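Local structure of lipase, class 3 (Penicillium roqueforti FM164, 6L7N) at residues 116-119 and 120-123; 158-162 and 163-167; 181-184 and 185-188. The protein probably hydrolyses the ester bonds of triglycerides and related lipids, acting as a class 3 lipase of the alpha/beta-hydrolase fold. One frame throughout, in Å; residues are numbered along the deposited sequence.

Contact 1. Residues 116-119 and 120-123; sequences GSWV and LVRD
Arg122 lays its aliphatic chain across the indole of Trp118 and turns its guanidinium back beside Val119, a local clasp on helix 112-135 of this alpha/beta hydrolase. CB of Arg122 makes a CH-pi contact over the face of the tryptophan, 3.9 Å from the centroid of the six-membered ring. Further out, Arg122 CD passes 3.5 Å from Trp118 NE1. A bend at chi3 (72°) then carries the guanidinium past the indole, the two planes standing 64° apart. Both groups share one acceptor: Trp118 NE1 hydrogen-bonds to Asp159 OD2 on helix 148-161, and Arg122 NH1 forms a salt bridge with the same oxygen. Val119 runs alongside Arg122, its CG1 over a guanidinium face and 3.6 Å from NH2.

The backbone illustrates how water can enter a helix where its winding changes. At Val121 the hydrogen bond spans three residues, N to Trp118 O at 3.1 Å, and the one from Arg122 N to Val119 O is weak. Water 1 spans the next gap, donating to Val119 O at 2.8 Å and accepting from Asp123 N. Water 2 also donates to Val119 O and ties the side chains together: it lies in the guanidinium plane, accepts from Arg122 NE at 2.9 Å, and donates to Asp123 OD1 at 2.7 Å.

Contact 2. Residues 158-162 and 163-167; sequences ADLRG and KGYPS
Lys163 NZ and Asp159 OD1 form a salt bridge of 2.8 Å, the ammonium meeting the syn side of the carboxylate only 15° out of its plane. The lysine chain runs back along the last turn of helix 148-161, with CG and CD passing the Asp159 carbonyl, and a bend at chi4 (69°) brings NZ onto the oxygen. The other carboxylate oxygen, OD2, is engaged by Trp118 and Arg122, so the aspartate joins two helices and the following loop; the positive charges of Lys163 and Arg122 would probably favour its ionised form.

Next to this bridge, the chain leaves the helix through a Schellman-type turn. Leu160 O is gripped twice from opposite faces of its carbonyl plane: by Lys163 N at 3.0 Å and, five residues on, by Tyr165 N at 3.1 Å. Gly164 supplies the positive phi (113°) that lets the backbone reverse, a conformation in which a side chain would press on the preceding carbonyl. The inner bond of the classical motif is replaced by water 3, which donates to Arg161 O at 2.7 Å and accepts from Gly164 N at 2.9 Å.

Packing completes the turn. Leu160 CB lies 4.2 Å from Tyr165 CD1, while Leu160 O faces the edge of the tyrosine ring in its plane. A CA-H...O contact of 3.4 Å links Arg161 CA to Tyr165 O. Arg161 sends its extended chain to Ala168, Gln190 and Asn193 and packs against helix 181-190. Lys163 and Tyr165 lean on helix 112-135, and the chain runs on into strand 169-173.

Contact 3. Residues 181-184 and 185-188; sequences VPLA and KHIT
Leu183 and Ile187 stand four residues apart on helix 181-190, and their first torsions help bring the branches together: CG of Leu183 stands opposite its own backbone N (chi1 -174°), whereas CG1 of Ile187 lies next to its N (chi1 -55°) and leans back along the helix axis. This is an i to i+4 pairing on one of the helices that flank the alpha/beta-hydrolase sheet. The two side chains cross at a slant, with Leu183 CD1 3.7 Å from Ile187 CG1. Leu183 CG also rests 3.8 Å from Ile187 CD1, so the isoleucine covers the branch point of the leucine as well as one of its methyls. The pair forms part of a buried face: Leu183 continues onto Leu155 of helix 148-161 and onto Cys105, half of the disulfide with Cys108, while Ile187 leans on Thr154, Ala158 and Arg161.

Regular winding underlies this packing. Val181 O receives Lys185 N, Pro182 O receives His186 N, and Leu183 O receives Ile187 N at 2.9 Å, the last almost straight at 177°. Ile187 CG1 comes within 3.2 Å of Leu183 O, so the side chain lies close against the same carbonyl oxygen that takes the Ile187 N-H.

The hydroxyl of Thr188 is hydrogen-bonded to Ser217 N of a neighbouring loop. Thr188, still inside the helix, also shows a familiar helical economy, in which a hydroxyl shares the carbonyl used by its own N-H. Ala184 O accepts from Thr188 N at 2.8 Å and, across the other face of its carbonyl plane, from Thr188 OG1 at 2.8 Å.

In the fold
The three contacts follow in series along the chain, on helices 112-135, 148-161 and 181-190, all of which lie in connections between successive parallel strands, 77-83, 140-146, 169-173 and 193-198, of the central mixed sheet. Contact 2 links the other two: its centre lies about 15 Å from that of contact 1 and about 14 Å from that of contact 3, and it touches both. Contacts 1 and 3 have centres about 20 Å apart and do not meet. Joins to contact 1 are partly ionic, those to contact 3 are packing alone. Near its far end helix 148-161, which starts at the probable nucleophile elbow, is thus met by the other two helices from directions roughly at right angles.

Contact 1. Residues 116-119 and 120-123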
loop_
_atom_site.group_PDB
_atom_site.type_symbol
_atom_site.label_atom_id
_atom_site.label_comp_id
_atom_site.label_asym_id
_atom_site.label_seq_id
_atom_site.Cartn_x
_atom_site.Cartn_y
_atom_site.Cartn_z
ATOM N N GLY A 116 -13.528 -4.569 4.793
ATOM C CA GLY A 116 -13.814 -4.809 6.198
ATOM C C GLY A 116 -12.670 -4.398 7.102
ATOM O O GLY A 116 -12.888 -3.833 8.182
ATOM N N SER A 117 -11.430 -4.670 6.671
ATOM C CA SER A 117 -10.287 -4.271 7.488
ATOM C C SER A 117 -10.204 -2.749 7.605
ATOM O O SER A 117 -9.849 -2.219 8.664
ATOM C CB SER A 117 -8.993 -4.847 6.911
ATOM O OG SER A 117 -9.059 -6.265 6.851
ATOM N N TRP A 118 -10.531 -2.029 6.526
ATOM C CA TRP A 118 -10.543 -0.567 6.618
ATOM C C TRP A 118 -11.696 -0.060 7.490
ATOM O O TRP A 118 -11.498 0.837 8.322
ATOM C CB TRP A 118 -10.595 0.071 5.222
ATOM C CG TRP A 118 -10.937 1.547 5.209
ATOM C CD1 TRP A 118 -11.960 2.145 4.522
ATOM C CD2 TRP A 118 -10.252 2.613 5.904
ATOM N NE1 TRP A 118 -11.958 3.510 4.752
ATOM C CE2 TRP A 118 -10.921 3.819 5.592
ATOM C CE3 TRP A 118 -9.141 2.664 6.752
ATOM C CZ2 TRP A 118 -10.519 5.057 6.110
ATOM C CZ3 TRP A 118 -8.751 3.885 7.260
ATOM C CH2 TRP A 118 -9.430 5.063 6.934
ATOM N N VAL A 119 -12.906 -0.603 7.314
ATOM C CA VAL A 119 -14.034 -0.071 8.080
ATOM C C VAL A 119 -13.812 -0.302 9.566
ATOM O O VAL A 119 -14.267 0.497 10.393
ATOM C CB VAL A 119 -15.386 -0.663 7.632
ATOM C CG1 VAL A 119 -15.812 -0.104 6.292
ATOM C CG2 VAL A 119 -15.334 -2.148 7.605
ATOM N N LEU A 120 -13.080 -1.368 9.928
ATOM C CA LEU A 120 -12.829 -1.656 11.341
ATOM C C LEU A 120 -12.039 -0.547 12.037
ATOM O O LEU A 120 -12.255 -0.284 13.230
ATOM C CB LEU A 120 -12.087 -2.986 11.468
ATOM C CG LEU A 120 -12.077 -3.615 12.859
ATOM C CD1 LEU A 120 -13.461 -4.148 13.190
ATOM C CD2 LEU A 120 -11.026 -4.711 12.952
ATOM N N VAL A 121 -11.116 0.105 11.326
ATOM C CA VAL A 121 -10.244 1.128 11.916
ATOM C C VAL A 121 -10.625 2.545 11.494
ATOM O O VAL A 121 -10.088 3.524 12.063
ATOM C CB VAL A 121 -8.760 0.863 11.578
ATOM C CG1 VAL A 121 -8.253 -0.340 12.328
ATOM C CG2 VAL A 121 -8.566 0.677 10.072
ATOM N N ARG A 122 -11.570 2.679 10.558
ATOM C CA ARG A 122 -11.827 3.937 9.869
ATOM C C ARG A 122 -12.191 5.079 10.818
ATOM O O ARG A 122 -11.654 6.185 10.693
ATOM C CB ARG A 122 -12.940 3.695 8.843
ATOM C CG ARG A 122 -13.617 4.927 8.311
ATOM C CD ARG A 122 -14.400 4.592 7.061
ATOM N NE ARG A 122 -15.598 3.815 7.345
ATOM C CZ ARG A 122 -16.591 3.658 6.478
ATOM N NH1 ARG A 122 -16.514 4.223 5.285
ATOM N NH2 ARG A 122 -17.658 2.942 6.802
ATOM N N ASP A 123 -13.158 4.864 11.714
ATOM C CA ASP A 123 -13.696 5.978 12.500
ATOM C C ASP A 123 -12.596 6.680 13.293
ATOM O O ASP A 123 -12.437 7.914 13.231
ATOM C CB ASP A 123 -14.792 5.457 13.428
ATOM C CG ASP A 123 -15.993 4.927 12.667
ATOM O OD1 ASP A 123 -15.904 4.798 11.433
ATOM O OD2 ASP A 123 -17.014 4.599 13.313
HETATM O O HOH W 1 -14.049 2.151 12.599
HETATM O O HOH W 2 -16.391 2.587 9.879
#

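Contact 2. Residues 158-162 and 163-167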
loop_
_atom_site.group_PDB
_atom_site.type_symbol
_atom_site.label_atom_id
_atom_site.label_comp_id
_atom_site.label_asym_id
_atom_site.label_seq_id
_atom_site.Cartn_x
_atom_site.Cartn_y
_atom_site.Cartn_z
ATOM N N ALA A 158 -8.959 5.881 -1.074
ATOM C CA ALA A 158 -10.078 6.272 -1.922
ATOM C C ALA A 158 -11.188 6.840 -1.058
ATOM O O ALA A 158 -11.767 7.893 -1.368
ATOM C CB ALA A 158 -10.566 5.069 -2.738
ATOM N N ASP A 159 -11.401 6.211 0.099
ATOM C CA ASP A 159 -12.466 6.631 0.991
ATOM C C ASP A 159 -12.142 7.991 1.577
ATOM O O ASP A 159 -12.981 8.903 1.569
ATOM C CB ASP A 159 -12.633 5.585 2.087
ATOM C CG ASP A 159 -13.857 5.813 2.943
ATOM O OD1 ASP A 159 -14.777 6.564 2.546
ATOM O OD2 ASP A 159 -13.889 5.212 4.026
ATOM N N LEU A 160 -10.894 8.157 2.037
ATOM C CA LEU A 160 -10.506 9.431 2.631
ATOM C C LEU A 160 -10.570 10.552 1.614
ATOM O O LEU A 160 -10.763 11.717 1.989
ATOM C CB LEU A 160 -9.105 9.340 3.220
ATOM C CG LEU A 160 -9.030 8.447 4.458
ATOM C CD1 LEU A 160 -7.579 8.192 4.852
ATOM C CD2 LEU A 160 -9.834 9.057 5.619
ATOM N N ARG A 161 -10.419 10.233 0.326
ATOM C CA ARG A 161 -10.453 11.327 -0.631
ATOM C C ARG A 161 -11.856 11.912 -0.759
ATOM O O ARG A 161 -11.995 13.073 -1.160
ATOM C CB ARG A 161 -9.915 10.849 -1.979
ATOM C CG ARG A 161 -8.386 10.683 -2.011
ATOM C CD ARG A 161 -7.958 9.992 -3.315
ATOM N NE ARG A 161 -6.509 9.835 -3.438
ATOM C CZ ARG A 161 -5.932 8.896 -4.184
ATOM N NH1 ARG A 161 -6.683 8.023 -4.846
ATOM N NH2 ARG A 161 -4.612 8.806 -4.236
ATOM N N GLY A 162 -12.887 11.146 -0.399
ATOM C CA GLY A 162 -14.246 11.634 -0.351
ATOM C C GLY A 162 -14.662 12.182 0.995
ATOM O O GLY A 162 -15.799 12.632 1.153
ATOM N N LYS A 163 -13.758 12.166 1.973
ATOM C CA LYS A 163 -14.052 12.541 3.350
ATOM C C LYS A 163 -13.136 13.655 3.849
ATOM O O LYS A 163 -12.821 13.726 5.040
ATOM C CB LYS A 163 -13.947 11.323 4.266
ATOM C CG LYS A 163 -15.059 10.305 4.082
ATOM C CD LYS A 163 -14.769 9.040 4.858
ATOM C CE LYS A 163 -16.064 8.338 5.263
ATOM N NZ LYS A 163 -16.797 7.761 4.114
ATOM N N GLY A 164 -12.696 14.533 2.952
ATOM C CA GLY A 164 -11.954 15.719 3.333
ATOM C C GLY A 164 -10.502 15.758 2.901
ATOM O O GLY A 164 -9.843 16.780 3.119
ATOM N N TYR A 165 -9.976 14.702 2.284
ATOM C CA TYR A 165 -8.567 14.648 1.887
ATOM C C TYR A 165 -8.445 14.332 0.402
ATOM O O TYR A 165 -7.803 13.352 0.017
ATOM C CB TYR A 165 -7.812 13.620 2.737
ATOM C CG TYR A 165 -8.048 13.830 4.219
ATOM C CD1 TYR A 165 -9.132 13.244 4.859
ATOM C CD2 TYR A 165 -7.196 14.636 4.967
ATOM C CE1 TYR A 165 -9.373 13.465 6.213
ATOM C CE2 TYR A 165 -7.425 14.858 6.312
ATOM C CZ TYR A 165 -8.511 14.267 6.929
ATOM O OH TYR A 165 -8.738 14.485 8.274
ATOM N N PRO A 166 -9.051 15.152 -0.468
ATOM C CA PRO A 166 -9.095 14.790 -1.892
ATOM C C PRO A 166 -7.727 14.668 -2.536
ATOM O O PRO A 166 -7.609 14.002 -3.563
ATOM C CB PRO A 166 -9.914 15.930 -2.519
ATOM C CG PRO A 166 -9.734 17.071 -1.588
ATOM C CD PRO A 166 -9.709 16.449 -0.228
ATOM N N SER A 167 -6.682 15.273 -1.973
ATOM C CA SER A 167 -5.358 15.190 -2.576
ATOM C C SER A 167 -4.454 14.170 -1.885
ATOM O O SER A 167 -3.232 14.226 -2.052
ATOM C CB SER A 167 -4.711 16.569 -2.585
ATOM O OG SER A 167 -5.466 17.434 -3.410
HETATM O O HOH W 3 -13.402 15.033 0.145
#

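Contact 3. Residues 181-184 and 185-188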
loop_
_atom_site.group_PDB
_atom_site.type_symbol
_atom_site.label_atom_id
_atom_site.label_comp_id
_atom_site.label_asym_id
_atom_site.label_seq_id
_atom_site.Cartn_x
_atom_site.Cartn_y
_atom_site.Cartn_z
ATOM N N VAL A 181 -14.293 -3.066 -11.992
ATOM C CA VAL A 181 -13.978 -2.036 -12.990
ATOM C C VAL A 181 -14.444 -0.635 -12.595
ATOM O O VAL A 181 -13.664 0.321 -12.772
ATOM C CB VAL A 181 -14.525 -2.452 -14.362
ATOM C CG1 VAL A 181 -14.435 -1.311 -15.244
ATOM C CG2 VAL A 181 -13.719 -3.539 -14.970
ATOM N N PRO A 182 -15.691 -0.410 -12.149
ATOM C CA PRO A 182 -16.075 0.958 -11.779
ATOM C C PRO A 182 -15.249 1.498 -10.640
ATOM O O PRO A 182 -14.879 2.677 -10.659
ATOM C CB PRO A 182 -17.543 0.838 -11.366
ATOM C CG PRO A 182 -17.747 -0.523 -11.079
ATOM C CD PRO A 182 -16.751 -1.365 -11.808
ATOM N N LEU A 183 -14.923 0.671 -9.645
ATOM C CA LEU A 183 -14.136 1.243 -8.551
ATOM C C LEU A 183 -12.716 1.557 -9.005
ATOM O O LEU A 183 -12.181 2.622 -8.674
ATOM C CB LEU A 183 -14.127 0.324 -7.336
ATOM C CG LEU A 183 -13.422 0.947 -6.103
ATOM C CD1 LEU A 183 -13.795 2.407 -5.944
ATOM C CD2 LEU A 183 -13.758 0.232 -4.815
ATOM N N ALA A 184 -12.079 0.636 -9.737
ATOM C CA ALA A 184 -10.764 0.927 -10.298
ATOM C C ALA A 184 -10.780 2.207 -11.131
ATOM O O ALA A 184 -9.862 3.032 -11.031
ATOM C CB ALA A 184 -10.273 -0.263 -11.132
ATOM N N LYS A 185 -11.836 2.415 -11.925
ATOM C CA LYS A 185 -11.925 3.630 -12.735
ATOM C C LYS A 185 -12.059 4.873 -11.860
ATOM O O LYS A 185 -11.438 5.910 -12.130
ATOM C CB LYS A 185 -13.109 3.510 -13.689
ATOM C CG LYS A 185 -13.307 4.648 -14.656
ATOM C CD LYS A 185 -14.492 4.312 -15.566
ATOM C CE LYS A 185 -15.133 5.547 -16.172
ATOM N NZ LYS A 185 -14.387 6.042 -17.363
ATOM N N HIS A 186 -12.844 4.778 -10.788
ATOM C CA HIS A 186 -13.038 5.916 -9.888
ATOM C C HIS A 186 -11.743 6.278 -9.159
ATOM O O HIS A 186 -11.332 7.454 -9.110
ATOM C CB HIS A 186 -14.152 5.565 -8.898
ATOM C CG HIS A 186 -14.398 6.609 -7.849
ATOM N ND1 HIS A 186 -15.147 7.741 -8.087
ATOM C CD2 HIS A 186 -13.996 6.690 -6.557
ATOM C CE1 HIS A 186 -15.196 8.477 -6.989
ATOM N NE2 HIS A 186 -14.510 7.858 -6.043
ATOM N N ILE A 187 -11.065 5.273 -8.614
ATOM C CA ILE A 187 -9.788 5.530 -7.944
ATOM C C ILE A 187 -8.762 6.067 -8.938
ATOM O O ILE A 187 -8.042 7.031 -8.657
ATOM C CB ILE A 187 -9.266 4.259 -7.258
ATOM C CG1 ILE A 187 -10.298 3.675 -6.279
ATOM C CG2 ILE A 187 -7.919 4.566 -6.565
ATOM C CD1 ILE A 187 -9.886 2.341 -5.684
ATOM N N THR A 188 -8.667 5.446 -10.115
ATOM C CA THR A 188 -7.717 5.929 -11.112
ATOM C C THR A 188 -7.955 7.400 -11.426
ATOM O O THR A 188 -6.997 8.172 -11.561
ATOM C CB THR A 188 -7.815 5.103 -12.396
ATOM O OG1 THR A 188 -7.432 3.747 -12.127
ATOM C CG2 THR A 188 -6.882 5.667 -13.442
#